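Paenibacillus xanthan lyase (Paenibacillus, PDB 6F2P) cleaves the polysaccharide xanthan as a lyase, probably by the beta-elimination chemistry general to polysaccharide lyase family 8. Local coordinates at residues A[55-60]-A[105-110]; A[291-296]-A[421-426]; A[708-713]-A[749-754]; A[817-822]-A[865-870]. All coordinates share one frame; numbering follows the deposited sequence.

Contact 1. Residues A[55-60]-A[105-110]; sequences NRLWND and LDWMNA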
loop_
_atom_site.group_PDB
_atom_site.type_symbol
_atom_site.label_atom_id
_atom_site.label_comp_id
_atom_site.label_asym_id
_atom_site.label_seq_id
_atom_site.Cartn_x
_atom_site.Cartn_y
_atom_site.Cartn_z
ATOM N N ASN A 55 -32.233 -30.278 -34.385
ATOM C CA ASN A 55 -32.722 -29.175 -33.567
ATOM C C ASN A 55 -31.585 -28.488 -32.819
ATOM O O ASN A 55 -31.798 -27.506 -32.116
ATOM C CB ASN A 55 -33.765 -29.681 -32.575
ATOM C CG ASN A 55 -35.062 -30.060 -33.249
ATOM O OD1 ASN A 55 -35.451 -31.235 -33.273
ATOM N ND2 ASN A 55 -35.743 -29.064 -33.812
ATOM N N ARG A 56 -30.383 -29.033 -32.987
ATOM C CA ARG A 56 -29.172 -28.588 -32.312
ATOM C C ARG A 56 -28.061 -29.233 -33.124
ATOM O O ARG A 56 -28.351 -30.052 -34.001
ATOM C CB ARG A 56 -29.137 -29.114 -30.877
ATOM C CG ARG A 56 -29.155 -30.636 -30.810
ATOM C CD ARG A 56 -29.347 -31.212 -29.406
ATOM N NE ARG A 56 -30.638 -30.854 -28.823
ATOM C CZ ARG A 56 -31.228 -31.528 -27.842
ATOM N NH1 ARG A 56 -30.662 -32.618 -27.340
ATOM N NH2 ARG A 56 -32.389 -31.107 -27.364
ATOM N N LEU A 57 -26.803 -28.887 -32.856
ATOM C CA LEU A 57 -25.694 -29.513 -33.580
ATOM C C LEU A 57 -24.961 -30.541 -32.732
ATOM O O LEU A 57 -24.297 -31.433 -33.257
ATOM C CB LEU A 57 -24.709 -28.468 -34.104
ATOM C CG LEU A 57 -25.275 -27.410 -35.051
ATOM C CD1 LEU A 57 -24.148 -26.585 -35.641
ATOM C CD2 LEU A 57 -26.131 -28.022 -36.155
ATOM N N TRP A 58 -25.055 -30.386 -31.415
ATOM C CA TRP A 58 -24.530 -31.370 -30.482
ATOM C C TRP A 58 -25.531 -31.482 -29.353
ATOM O O TRP A 58 -26.230 -30.519 -29.051
ATOM C CB TRP A 58 -23.175 -30.952 -29.924
ATOM C CG TRP A 58 -22.041 -31.177 -30.857
ATOM C CD1 TRP A 58 -21.273 -32.299 -30.953
ATOM C CD2 TRP A 58 -21.527 -30.252 -31.823
ATOM N NE1 TRP A 58 -20.319 -32.136 -31.928
ATOM C CE2 TRP A 58 -20.453 -30.887 -32.478
ATOM C CE3 TRP A 58 -21.880 -28.953 -32.206
ATOM C CZ2 TRP A 58 -19.721 -30.265 -33.496
ATOM C CZ3 TRP A 58 -21.155 -28.335 -33.219
ATOM C CH2 TRP A 58 -20.091 -28.995 -33.854
ATOM N N ASN A 59 -25.606 -32.656 -28.737
ATOM C CA ASN A 59 -26.524 -32.862 -27.631
ATOM C C ASN A 59 -26.071 -32.136 -26.371
ATOM O O ASN A 59 -26.884 -31.755 -25.530
ATOM C CB ASN A 59 -26.709 -34.355 -27.354
ATOM C CG ASN A 59 -27.843 -34.957 -28.163
ATOM O OD1 ASN A 59 -28.828 -34.278 -28.482
ATOM N ND2 ASN A 59 -27.712 -36.239 -28.499
ATOM N N ASP A 60 -24.769 -31.928 -26.244
ATOM C CA ASP A 60 -24.241 -31.282 -25.055
ATOM C C ASP A 60 -24.464 -29.775 -25.132
ATOM O O ASP A 60 -23.985 -29.017 -24.284
ATOM C CB ASP A 60 -22.758 -31.623 -24.863
ATOM C CG ASP A 60 -21.841 -30.922 -25.864
ATOM O OD1 ASP A 60 -22.329 -30.324 -26.849
ATOM O OD2 ASP A 60 -20.608 -30.987 -25.671
ATOM N N LEU A 105 -22.583 -23.914 -39.756
ATOM C CA LEU A 105 -22.644 -22.451 -39.689
ATOM C C LEU A 105 -23.952 -21.920 -40.270
ATOM O O LEU A 105 -24.587 -21.028 -39.704
ATOM C CB LEU A 105 -21.451 -21.819 -40.410
ATOM C CG LEU A 105 -20.058 -22.067 -39.829
ATOM C CD1 LEU A 105 -19.000 -21.552 -40.793
ATOM C CD2 LEU A 105 -19.914 -21.406 -38.455
ATOM N N ASP A 106 -24.363 -22.489 -41.394
ATOM C CA ASP A 106 -25.574 -22.033 -42.049
ATOM C C ASP A 106 -26.806 -22.427 -41.268
ATOM O O ASP A 106 -27.809 -21.710 -41.262
ATOM C CB ASP A 106 -25.619 -22.548 -43.474
ATOM C CG ASP A 106 -24.683 -21.775 -44.378
ATOM O OD1 ASP A 106 -24.574 -20.542 -44.174
ATOM O OD2 ASP A 106 -24.054 -22.390 -45.270
ATOM N N TRP A 107 -26.719 -23.555 -40.579
ATOM C CA TRP A 107 -27.808 -23.973 -39.716
ATOM C C TRP A 107 -27.958 -22.980 -38.568
ATOM O O TRP A 107 -29.068 -22.527 -38.267
ATOM C CB TRP A 107 -27.600 -25.394 -39.182
ATOM C CG TRP A 107 -28.825 -25.892 -38.488
ATOM C CD1 TRP A 107 -29.870 -26.563 -39.055
ATOM C CD2 TRP A 107 -29.164 -25.713 -37.107
ATOM N NE1 TRP A 107 -30.832 -26.823 -38.111
ATOM C CE2 TRP A 107 -30.423 -26.313 -36.906
ATOM C CE3 TRP A 107 -28.525 -25.102 -36.020
ATOM C CZ2 TRP A 107 -31.053 -26.328 -35.660
ATOM C CZ3 TRP A 107 -29.154 -25.121 -34.780
ATOM C CH2 TRP A 107 -30.403 -25.734 -34.613
ATOM N N MET A 108 -26.835 -22.642 -37.932
ATOM C CA MET A 108 -26.859 -21.678 -36.839
ATOM C C MET A 108 -27.453 -20.374 -37.349
ATOM O O MET A 108 -28.247 -19.736 -36.659
ATOM C CB MET A 108 -25.460 -21.431 -36.268
ATOM C CG MET A 108 -24.895 -22.570 -35.441
ATOM S SD MET A 108 -25.876 -23.016 -33.991
ATOM C CE MET A 108 -25.535 -21.656 -32.879
ATOM N N ASN A 109 -27.086 -19.990 -38.568
ATOM C CA ASN A 109 -27.596 -18.743 -39.123
ATOM C C ASN A 109 -29.088 -18.783 -39.402
ATOM O O ASN A 109 -29.736 -17.739 -39.491
ATOM C CB ASN A 109 -26.852 -18.338 -40.388
ATOM C CG ASN A 109 -27.179 -16.925 -40.805
ATOM O OD1 ASN A 109 -26.610 -15.961 -40.275
ATOM N ND2 ASN A 109 -28.123 -16.783 -41.733
ATOM N N ALA A 110 -29.628 -19.990 -39.546
ATOM C CA ALA A 110 -31.036 -20.141 -39.885
ATOM C C ALA A 110 -31.897 -20.328 -38.654
ATOM O O ALA A 110 -33.105 -20.119 -38.706
ATOM C CB ALA A 110 -31.236 -21.306 -40.841
#

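Contact 2. Residues A[291-296]-A[421-426]; sequences QDDKAA and QFNDHF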
loop_
_atom_site.group_PDB
_atom_site.type_symbol
_atom_site.label_atom_id
_atom_site.label_comp_id
_atom_site.label_asym_id
_atom_site.label_seq_id
_atom_site.Cartn_x
_atom_site.Cartn_y
_atom_site.Cartn_z
ATOM N N GLN A 291 -4.190 -23.994 -11.911
ATOM C CA GLN A 291 -3.252 -23.843 -10.810
ATOM C C GLN A 291 -2.084 -22.941 -11.223
ATOM O O GLN A 291 -1.905 -22.658 -12.410
ATOM C CB GLN A 291 -2.788 -25.218 -10.332
ATOM C CG GLN A 291 -3.947 -26.045 -9.796
ATOM C CD GLN A 291 -3.559 -27.456 -9.399
ATOM O OE1 GLN A 291 -2.914 -27.675 -8.373
ATOM N NE2 GLN A 291 -3.966 -28.425 -10.208
ATOM N N ASP A 292 -1.295 -22.499 -10.248
ATOM C CA ASP A 292 -0.313 -21.429 -10.465
ATOM C C ASP A 292 0.608 -21.591 -11.685
ATOM O O ASP A 292 0.861 -20.615 -12.411
ATOM C CB ASP A 292 0.485 -21.122 -9.181
ATOM C CG ASP A 292 1.380 -22.270 -8.740
ATOM O OD1 ASP A 292 1.237 -23.395 -9.269
ATOM O OD2 ASP A 292 2.231 -22.035 -7.851
ATOM N N ASP A 293 1.081 -22.813 -11.930
ATOM C CA ASP A 293 1.933 -23.055 -13.096
ATOM C C ASP A 293 1.162 -22.955 -14.412
ATOM O O ASP A 293 1.697 -22.470 -15.409
ATOM C CB ASP A 293 2.676 -24.388 -12.994
ATOM C CG ASP A 293 1.743 -25.587 -12.983
ATOM O OD1 ASP A 293 0.551 -25.441 -12.629
ATOM O OD2 ASP A 293 2.222 -26.689 -13.320
ATOM N N LYS A 294 -0.095 -23.393 -14.414
ATOM C CA LYS A 294 -0.926 -23.240 -15.611
ATOM C C LYS A 294 -1.341 -21.781 -15.791
ATOM O O LYS A 294 -1.439 -21.294 -16.917
ATOM C CB LYS A 294 -2.157 -24.165 -15.582
ATOM C CG LYS A 294 -1.939 -25.544 -16.203
ATOM C CD LYS A 294 -2.210 -25.540 -17.712
ATOM C CE LYS A 294 -2.185 -26.955 -18.295
ATOM N NZ LYS A 294 -2.819 -27.052 -19.653
ATOM N N ALA A 295 -1.567 -21.087 -14.676
ATOM C CA ALA A 295 -2.022 -19.697 -14.711
ATOM C C ALA A 295 -0.963 -18.788 -15.298
ATOM O O ALA A 295 -1.270 -17.724 -15.831
ATOM C CB ALA A 295 -2.396 -19.221 -13.315
ATOM N N ALA A 296 0.289 -19.215 -15.189
ATOM C CA ALA A 296 1.426 -18.423 -15.645
ATOM C C ALA A 296 1.514 -18.385 -17.165
ATOM O O ALA A 296 2.103 -17.462 -17.746
ATOM C CB ALA A 296 2.706 -18.987 -15.065
ATOM N N GLN A 421 5.031 -27.026 -5.548
ATOM C CA GLN A 421 4.525 -26.857 -4.192
ATOM C C GLN A 421 3.054 -26.459 -4.116
ATOM O O GLN A 421 2.282 -27.063 -3.375
ATOM C CB GLN A 421 5.387 -25.853 -3.420
ATOM C CG GLN A 421 4.879 -25.538 -2.017
ATOM C CD GLN A 421 4.830 -26.763 -1.115
ATOM O OE1 GLN A 421 4.048 -26.814 -0.168
ATOM N NE2 GLN A 421 5.665 -27.752 -1.406
ATOM N N PHE A 422 2.665 -25.460 -4.898
ATOM C CA PHE A 422 1.319 -24.907 -4.791
ATOM C C PHE A 422 0.405 -25.363 -5.914
ATOM O O PHE A 422 -0.773 -25.001 -5.947
ATOM C CB PHE A 422 1.364 -23.380 -4.706
ATOM C CG PHE A 422 2.136 -22.876 -3.525
ATOM C CD1 PHE A 422 1.653 -23.057 -2.241
ATOM C CD2 PHE A 422 3.356 -22.251 -3.692
ATOM C CE1 PHE A 422 2.365 -22.617 -1.148
ATOM C CE2 PHE A 422 4.067 -21.803 -2.601
ATOM C CZ PHE A 422 3.570 -21.985 -1.327
ATOM N N ASN A 423 0.955 -26.143 -6.840
ATOM C CA ASN A 423 0.136 -26.871 -7.803
ATOM C C ASN A 423 0.140 -28.359 -7.434
ATOM O O ASN A 423 0.368 -28.695 -6.270
ATOM C CB ASN A 423 0.570 -26.605 -9.254
ATOM C CG ASN A 423 2.070 -26.684 -9.450
ATOM O OD1 ASN A 423 2.614 -27.756 -9.710
ATOM N ND2 ASN A 423 2.749 -25.537 -9.345
ATOM N N ASP A 424 -0.124 -29.244 -8.392
ATOM C CA ASP A 424 -0.138 -30.675 -8.094
ATOM C C ASP A 424 -1.163 -30.958 -6.980
ATOM O O ASP A 424 -0.958 -31.808 -6.113
ATOM C CB ASP A 424 1.283 -31.131 -7.730
ATOM C CG ASP A 424 1.378 -32.606 -7.392
ATOM O OD1 ASP A 424 0.706 -33.436 -8.055
ATOM O OD2 ASP A 424 2.133 -32.919 -6.437
ATOM N N HIS A 425 -2.258 -30.198 -7.014
ATOM C CA HIS A 425 -3.382 -30.349 -6.087
ATOM C C HIS A 425 -3.119 -29.897 -4.660
ATOM O O HIS A 425 -3.792 -30.361 -3.738
ATOM C CB HIS A 425 -3.925 -31.779 -6.089
ATOM C CG HIS A 425 -4.225 -32.294 -7.457
ATOM N ND1 HIS A 425 -5.152 -31.702 -8.288
ATOM C CD2 HIS A 425 -3.692 -33.324 -8.160
ATOM C CE1 HIS A 425 -5.188 -32.350 -9.438
ATOM N NE2 HIS A 425 -4.313 -33.340 -9.383
ATOM N N PHE A 426 -2.162 -28.989 -4.481
ATOM C CA PHE A 426 -1.967 -28.332 -3.189
ATOM C C PHE A 426 -3.297 -27.856 -2.570
ATOM O O PHE A 426 -3.633 -28.218 -1.437
ATOM C CB PHE A 426 -0.986 -27.152 -3.310
ATOM C CG PHE A 426 -0.989 -26.242 -2.110
ATOM C CD1 PHE A 426 -0.170 -26.509 -1.025
ATOM C CD2 PHE A 426 -1.833 -25.136 -2.056
ATOM C CE1 PHE A 426 -0.186 -25.703 0.082
ATOM C CE2 PHE A 426 -1.853 -24.320 -0.948
ATOM C CZ PHE A 426 -1.020 -24.601 0.124
HETATM O O HOH W 1 -3.185 -26.346 -6.062
HETATM O O HOH W 2 -1.837 -23.106 -7.347
HETATM O O HOH W 3 4.136 -23.782 -6.923
#

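Contact 3. Residues A[708-713]-A[749-754]; sequences VNKSAT and FSLTGT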
loop_
_atom_site.group_PDB
_atom_site.type_symbol
_atom_site.label_atom_id
_atom_site.label_comp_id
_atom_site.label_asym_id
_atom_site.label_seq_id
_atom_site.Cartn_x
_atom_site.Cartn_y
_atom_site.Cartn_z
ATOM N N VAL A 708 15.964 10.448 14.686
ATOM C CA VAL A 708 16.934 9.365 14.720
ATOM C C VAL A 708 18.070 9.726 15.671
ATOM O O VAL A 708 18.777 10.707 15.468
ATOM C CB VAL A 708 17.483 9.030 13.325
ATOM C CG1 VAL A 708 18.545 7.959 13.419
ATOM C CG2 VAL A 708 16.364 8.575 12.424
ATOM N N ASN A 709 18.228 8.916 16.713
ATOM C CA ASN A 709 19.139 9.197 17.813
ATOM C C ASN A 709 20.606 9.011 17.434
ATOM O O ASN A 709 21.302 8.160 17.992
ATOM C CB ASN A 709 18.785 8.310 19.008
ATOM C CG ASN A 709 19.303 8.865 20.314
ATOM O OD1 ASN A 709 19.948 9.902 20.334
ATOM N ND2 ASN A 709 19.012 8.183 21.418
ATOM N N LYS A 710 21.066 9.815 16.481
ATOM C CA LYS A 710 22.455 9.778 16.039
ATOM C C LYS A 710 22.809 11.066 15.317
ATOM O O LYS A 710 21.967 11.677 14.658
ATOM C CB LYS A 710 22.720 8.587 15.122
ATOM C CG LYS A 710 24.182 8.306 14.948
ATOM C CD LYS A 710 24.463 7.262 13.890
ATOM C CE LYS A 710 25.525 6.297 14.387
ATOM N NZ LYS A 710 24.986 5.435 15.494
ATOM N N SER A 711 24.065 11.471 15.444
ATOM C CA SER A 711 24.537 12.719 14.870
ATOM C C SER A 711 24.874 12.549 13.398
ATOM O O SER A 711 25.559 11.601 13.021
ATOM C CB SER A 711 25.774 13.201 15.631
ATOM O OG SER A 711 26.212 14.454 15.142
ATOM N N ALA A 712 24.386 13.467 12.571
ATOM C CA ALA A 712 24.782 13.513 11.168
ATOM C C ALA A 712 25.478 14.835 10.851
ATOM O O ALA A 712 25.319 15.823 11.568
ATOM C CB ALA A 712 23.586 13.309 10.264
ATOM N N THR A 713 26.248 14.847 9.770
ATOM C CA THR A 713 27.033 16.016 9.405
ATOM C C THR A 713 26.292 16.875 8.390
ATOM O O THR A 713 26.505 18.081 8.306
ATOM C CB THR A 713 28.380 15.601 8.811
ATOM O OG1 THR A 713 28.158 14.839 7.619
ATOM C CG2 THR A 713 29.146 14.762 9.809
ATOM N N PHE A 749 21.316 10.731 5.119
ATOM C CA PHE A 749 22.156 11.697 5.800
ATOM C C PHE A 749 23.631 11.327 5.687
ATOM O O PHE A 749 23.980 10.153 5.577
ATOM C CB PHE A 749 21.761 11.753 7.268
ATOM C CG PHE A 749 20.460 12.452 7.520
ATOM C CD1 PHE A 749 20.412 13.834 7.639
ATOM C CD2 PHE A 749 19.282 11.730 7.653
ATOM C CE1 PHE A 749 19.208 14.487 7.886
ATOM C CE2 PHE A 749 18.073 12.376 7.899
ATOM C CZ PHE A 749 18.036 13.755 8.015
ATOM N N SER A 750 24.501 12.332 5.722
ATOM C CA SER A 750 25.934 12.078 5.772
ATOM C C SER A 750 26.386 11.954 7.227
ATOM O O SER A 750 25.869 12.641 8.105
ATOM C CB SER A 750 26.700 13.195 5.067
ATOM O OG SER A 750 26.456 14.451 5.679
ATOM N N LEU A 751 27.347 11.077 7.487
ATOM C CA LEU A 751 27.840 10.893 8.849
ATOM C C LEU A 751 29.277 11.376 9.020
ATOM O O LEU A 751 29.777 11.476 10.139
ATOM C CB LEU A 751 27.745 9.424 9.258
ATOM C CG LEU A 751 26.346 8.826 9.389
ATOM C CD1 LEU A 751 26.432 7.395 9.908
ATOM C CD2 LEU A 751 25.482 9.678 10.301
ATOM N N THR A 752 29.938 11.665 7.903
ATOM C CA THR A 752 31.323 12.120 7.932
ATOM C C THR A 752 31.509 13.448 7.201
ATOM O O THR A 752 30.563 14.010 6.634
ATOM C CB THR A 752 32.278 11.090 7.302
ATOM O OG1 THR A 752 31.905 10.867 5.934
ATOM C CG2 THR A 752 32.252 9.774 8.080
ATOM N N GLY A 753 32.748 13.932 7.211
ATOM C CA GLY A 753 33.065 15.232 6.653
ATOM C C GLY A 753 32.982 16.301 7.726
ATOM O O GLY A 753 32.822 16.005 8.919
ATOM N N THR A 754 33.102 17.553 7.304
ATOM C CA THR A 754 32.935 18.666 8.220
ATOM C C THR A 754 31.445 18.949 8.356
ATOM O O THR A 754 30.741 19.039 7.351
ATOM C CB THR A 754 33.704 19.918 7.733
ATOM O OG1 THR A 754 35.039 19.881 8.256
ATOM C CG2 THR A 754 33.022 21.213 8.185
#

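Contact 4. Residues A[817-822]-A[865-870]; sequences GTYDVK and YSFTSP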
loop_
_atom_site.group_PDB
_atom_site.type_symbol
_atom_site.label_atom_id
_atom_site.label_comp_id
_atom_site.label_asym_id
_atom_site.label_seq_id
_atom_site.Cartn_x
_atom_site.Cartn_y
_atom_site.Cartn_z
ATOM N N GLY A 817 4.264 24.753 22.027
ATOM C CA GLY A 817 3.971 25.891 22.870
ATOM C C GLY A 817 2.487 25.989 23.142
ATOM O O GLY A 817 1.700 25.184 22.643
ATOM N N THR A 818 2.101 26.973 23.948
ATOM C CA THR A 818 0.695 27.278 24.149
ATOM C C THR A 818 0.305 28.477 23.293
ATOM O O THR A 818 0.784 29.586 23.503
ATOM C CB THR A 818 0.393 27.575 25.621
ATOM O OG1 THR A 818 0.603 26.389 26.395
ATOM C CG2 THR A 818 -1.045 28.041 25.791
ATOM N N TYR A 819 -0.560 28.251 22.313
ATOM C CA TYR A 819 -0.924 29.311 21.389
ATOM C C TYR A 819 -2.393 29.699 21.505
ATOM O O TYR A 819 -3.271 28.862 21.733
ATOM C CB TYR A 819 -0.607 28.908 19.942
ATOM C CG TYR A 819 0.846 28.573 19.696
ATOM C CD1 TYR A 819 1.785 29.574 19.478
ATOM C CD2 TYR A 819 1.281 27.258 19.688
ATOM C CE1 TYR A 819 3.115 29.269 19.258
ATOM C CE2 TYR A 819 2.610 26.943 19.468
ATOM C CZ TYR A 819 3.521 27.949 19.254
ATOM O OH TYR A 819 4.842 27.627 19.035
ATOM N N ASP A 820 -2.642 30.992 21.356
ATOM C CA ASP A 820 -3.990 31.507 21.234
ATOM C C ASP A 820 -4.425 31.256 19.784
ATOM O O ASP A 820 -3.735 31.654 18.842
ATOM C CB ASP A 820 -3.971 33.000 21.566
ATOM C CG ASP A 820 -5.339 33.549 21.875
ATOM O OD1 ASP A 820 -6.245 32.750 22.193
ATOM O OD2 ASP A 820 -5.502 34.787 21.809
ATOM N N VAL A 821 -5.547 30.567 19.596
ATOM C CA VAL A 821 -5.977 30.209 18.246
ATOM C C VAL A 821 -6.969 31.205 17.657
ATOM O O VAL A 821 -8.073 31.369 18.171
ATOM C CB VAL A 821 -6.592 28.810 18.196
ATOM C CG1 VAL A 821 -7.030 28.484 16.774
ATOM C CG2 VAL A 821 -5.587 27.790 18.688
ATOM N N LYS A 822 -6.563 31.859 16.573
ATOM C CA LYS A 822 -7.395 32.846 15.894
ATOM C C LYS A 822 -7.785 32.391 14.483
ATOM O O LYS A 822 -7.059 31.639 13.828
ATOM C CB LYS A 822 -6.665 34.192 15.816
ATOM C CG LYS A 822 -6.243 34.754 17.164
ATOM C CD LYS A 822 -5.715 36.186 17.061
ATOM C CE LYS A 822 -5.649 36.835 18.440
ATOM N NZ LYS A 822 -5.124 38.233 18.430
ATOM N N TYR A 865 -4.803 26.924 23.516
ATOM C CA TYR A 865 -4.558 25.488 23.511
ATOM C C TYR A 865 -3.075 25.198 23.671
ATOM O O TYR A 865 -2.222 25.918 23.138
ATOM C CB TYR A 865 -5.047 24.867 22.205
ATOM C CG TYR A 865 -5.054 23.347 22.184
ATOM C CD1 TYR A 865 -6.173 22.636 22.595
ATOM C CD2 TYR A 865 -3.949 22.627 21.738
ATOM C CE1 TYR A 865 -6.191 21.252 22.572
ATOM C CE2 TYR A 865 -3.958 21.245 21.711
ATOM C CZ TYR A 865 -5.085 20.560 22.129
ATOM O OH TYR A 865 -5.115 19.177 22.104
ATOM N N SER A 866 -2.764 24.131 24.397
ATOM C CA SER A 866 -1.374 23.775 24.631
ATOM C C SER A 866 -0.915 22.623 23.735
ATOM O O SER A 866 -1.417 21.501 23.836
ATOM C CB SER A 866 -1.145 23.449 26.103
ATOM O OG SER A 866 0.233 23.245 26.351
ATOM N N PHE A 867 0.032 22.923 22.851
ATOM C CA PHE A 867 0.593 21.934 21.946
ATOM C C PHE A 867 1.925 21.489 22.515
ATOM O O PHE A 867 2.930 22.190 22.384
ATOM C CB PHE A 867 0.784 22.527 20.553
ATOM C CG PHE A 867 -0.458 23.177 19.997
ATOM C CD1 PHE A 867 -0.811 24.474 20.364
ATOM C CD2 PHE A 867 -1.275 22.493 19.100
ATOM C CE1 PHE A 867 -1.955 25.075 19.850
ATOM C CE2 PHE A 867 -2.419 23.089 18.583
ATOM C CZ PHE A 867 -2.758 24.382 18.957
ATOM N N THR A 868 1.918 20.322 23.153
ATOM C CA THR A 868 3.051 19.851 23.946
ATOM C C THR A 868 4.214 19.425 23.067
ATOM O O THR A 868 5.379 19.594 23.431
ATOM C CB THR A 868 2.642 18.662 24.834
ATOM O OG1 THR A 868 2.228 17.568 24.005
ATOM C CG2 THR A 868 1.488 19.051 25.753
ATOM N N SER A 869 3.886 18.877 21.902
ATOM C CA SER A 869 4.882 18.375 20.966
ATOM C C SER A 869 4.615 18.947 19.574
ATOM O O SER A 869 3.470 19.256 19.232
ATOM C CB SER A 869 4.843 16.843 20.927
ATOM O OG SER A 869 3.537 16.383 20.630
ATOM N N PRO A 870 5.673 19.099 18.767
ATOM C CA PRO A 870 5.489 19.624 17.419
ATOM C C PRO A 870 4.982 18.510 16.515
ATOM O O PRO A 870 5.422 17.363 16.641
ATOM C CB PRO A 870 6.903 20.036 17.018
ATOM C CG PRO A 870 7.781 19.087 17.754
ATOM C CD PRO A 870 7.083 18.776 19.049
#

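Contact 1. Residues A[55-60]-A[105-110]
The loop 55-60 passes beside one turn of helix 95-111, and the closest alpha carbons, those of L57 and W107, are 8.5 Å apart, so the gap is bridged by side chains, the W107 indole reaching to the loop backbone. This is helix-and-loop packing in the N-terminal alpha-helical domain of family 8 lyases: the loop joins helix 28-46 to helix 68-85. No hydrogen bond crosses the contact. W107 reaches out from the helix, its CG anti to the backbone N (chi1 -171°), and lays its large indole against the loop. The leucine and the indole point oppositely and lie alongside each other, the methyl L57 CD2 coming to 3.8 Å from W107 CE3, toward the rim of the ring system. The other branch, L57 CD1, meets the M108 CG methylene at 4.1 Å, so the forked leucine serves two neighbours at once. Farther out, W107 CH2 is 3.4 Å from the carbonyl N55 O. An alanine in place of W107 would remove the surface on which L57 CD2 and the N55 backbone pack and would probably loosen the loop against the helix. R56 turns away; its NH1 donates to N59 OD1 at 2.7 Å within the loop. The M108 chain bends at chi2 and chi3, bringing the sulfur SD to the edge of the W107 indole, in its plane.

Contact 2. Residues A[291-296]-A[421-426]
N423 lays its side-chain amide over the carboxylate of D293, the two planes 8° apart and N423 CG 3.7 Å from D293 CG. The same amide gives its ND2 to D292 OD1 at 2.6 Å, in a nearly straight bond (161°) on the syn lone pair of the carboxylate; ND2 also bonds to L419 O. An asparagine suits the place because its flat amide can stack on one acid while donating to another. Beside it, Q291, at the N-cap position, extends beyond CG so that OE1 accepts from H425 N at 2.9 Å, in the carbonyl plane and on a lone pair, while NE2 is held by H288 O. Three waters complete the join: one donates to both Q291 OE1 and F422 O, a second links D292 N to F422 O, and a third links D292 OD2 to F422 N. The acids lie in the first turn of helix 292-307, where the helix dipole would be expected to steady their charge; the side chain of D293 is about 5 Å from a bound calcium ion. The polar, water-bridged meeting of a helix N terminus with the type I' turn N423 to F426 joins the alpha-helical and super-sandwich domains of a family 8 lyase.

Contact 3. Residues A[708-713]-A[749-754]
The tight part of this contact centres on T713, at the end of a loop that runs from strand 703-708 in one sheet to strand 714-718 in the other, consistent with the C-terminal beta-sandwich of family 8 lyases. Its backbone N donates to S750 O at 2.8 Å from above the carbonyl plane, a bond just before strand 714-718, where the two segments run 55° apart. The T713 hydroxyl, turned between its own backbone N and carbonyl carbon (chi1 62°), does two jobs: OG1 accepts from S750 OG at 2.6 Å and donates to T752 O at 2.7 Å. The other branch, the methyl CG2, faces the backbone at L751 O. Threonine fits because one beta carbon carries both a hydroxyl for the polar relay and a methyl for packing. Next to it the small A712 lets CB rest 3.8 Å from F749 CB, while L751 folds its methyl CD2 back to 3.3 Å from S711 O and packs it over A712 CA. Toward the solvent the contact thins out. The K710 chain merely approaches L751, CD to CD1 at 4.4 Å, and the S711 side chain takes little part. G753 adopts backbone angles at which a side chain would collide with the carbonyl O of T752. Directional polar bonds at T713 thus work together with apolar packing at A712 and L751.

Contact 4. Residues A[817-822]-A[865-870]
The F867 ring carries Y865 CD2 over the centre of one face, 3.4 Å above its plane, and meets the carbonyl G817 O at its edge. Its CD1 lies 3.5 Å from Y819 CD2, at the edge of the tyrosine ring; the two rings are oblique, planes 50° apart. V821 CG2 reaches the F867 edge, near CZ, and I838 touches the ring from strand 832-838. Beneath the rings, segments 817-822 and 865-867 run antiparallel, their directions 145° apart: G817 and F867 form a hydrogen-bonded pair, with G817 N to F867 O at 2.9 Å and F867 N to G817 O at 2.8 Å, and Y819 with Y865 forms the next such pair. G817 suits its place, since a beta carbon would crowd the Y819 ring. Between them T818 and S866 form a non-hydrogen-bonded pair whose hydroxyls, OG1 and OG, share a bond of 3.2 Å. An alanine instead of F867 would probably strip Y865, Y819 and V821 of the ring that gathers them, weakening the packing between the sheets of this beta-sandwich. Y819 sends its OH to Q815 O. The pairing therefore divides its chemistry by face: aromatic and aliphatic groups beside Y819 and F867, hydroxyls beside T818 and S866.

In the fold
From the N terminus, contact 1 closes first, tying the loop after helix 28-46 to helix 95-111 far out in the alpha-helical domain. Contact 2 spans a longer stretch, from helix 292-307 to the loop before helix 426-429, and so joins that domain to the super-sandwich; its centre is about 37 Å from that of contact 1. Contact 3 ties the loop that crosses from strand 703-708 of one sheet to strand 714-718 of the other against the end of strand 744-750, and contact 4 pairs strands 817-826 and 857-867 of a later beta-sandwich. All four follow in series, none nested or crossed. Contacts 3 and 4 come nearest, about 12 Å between closest atoms.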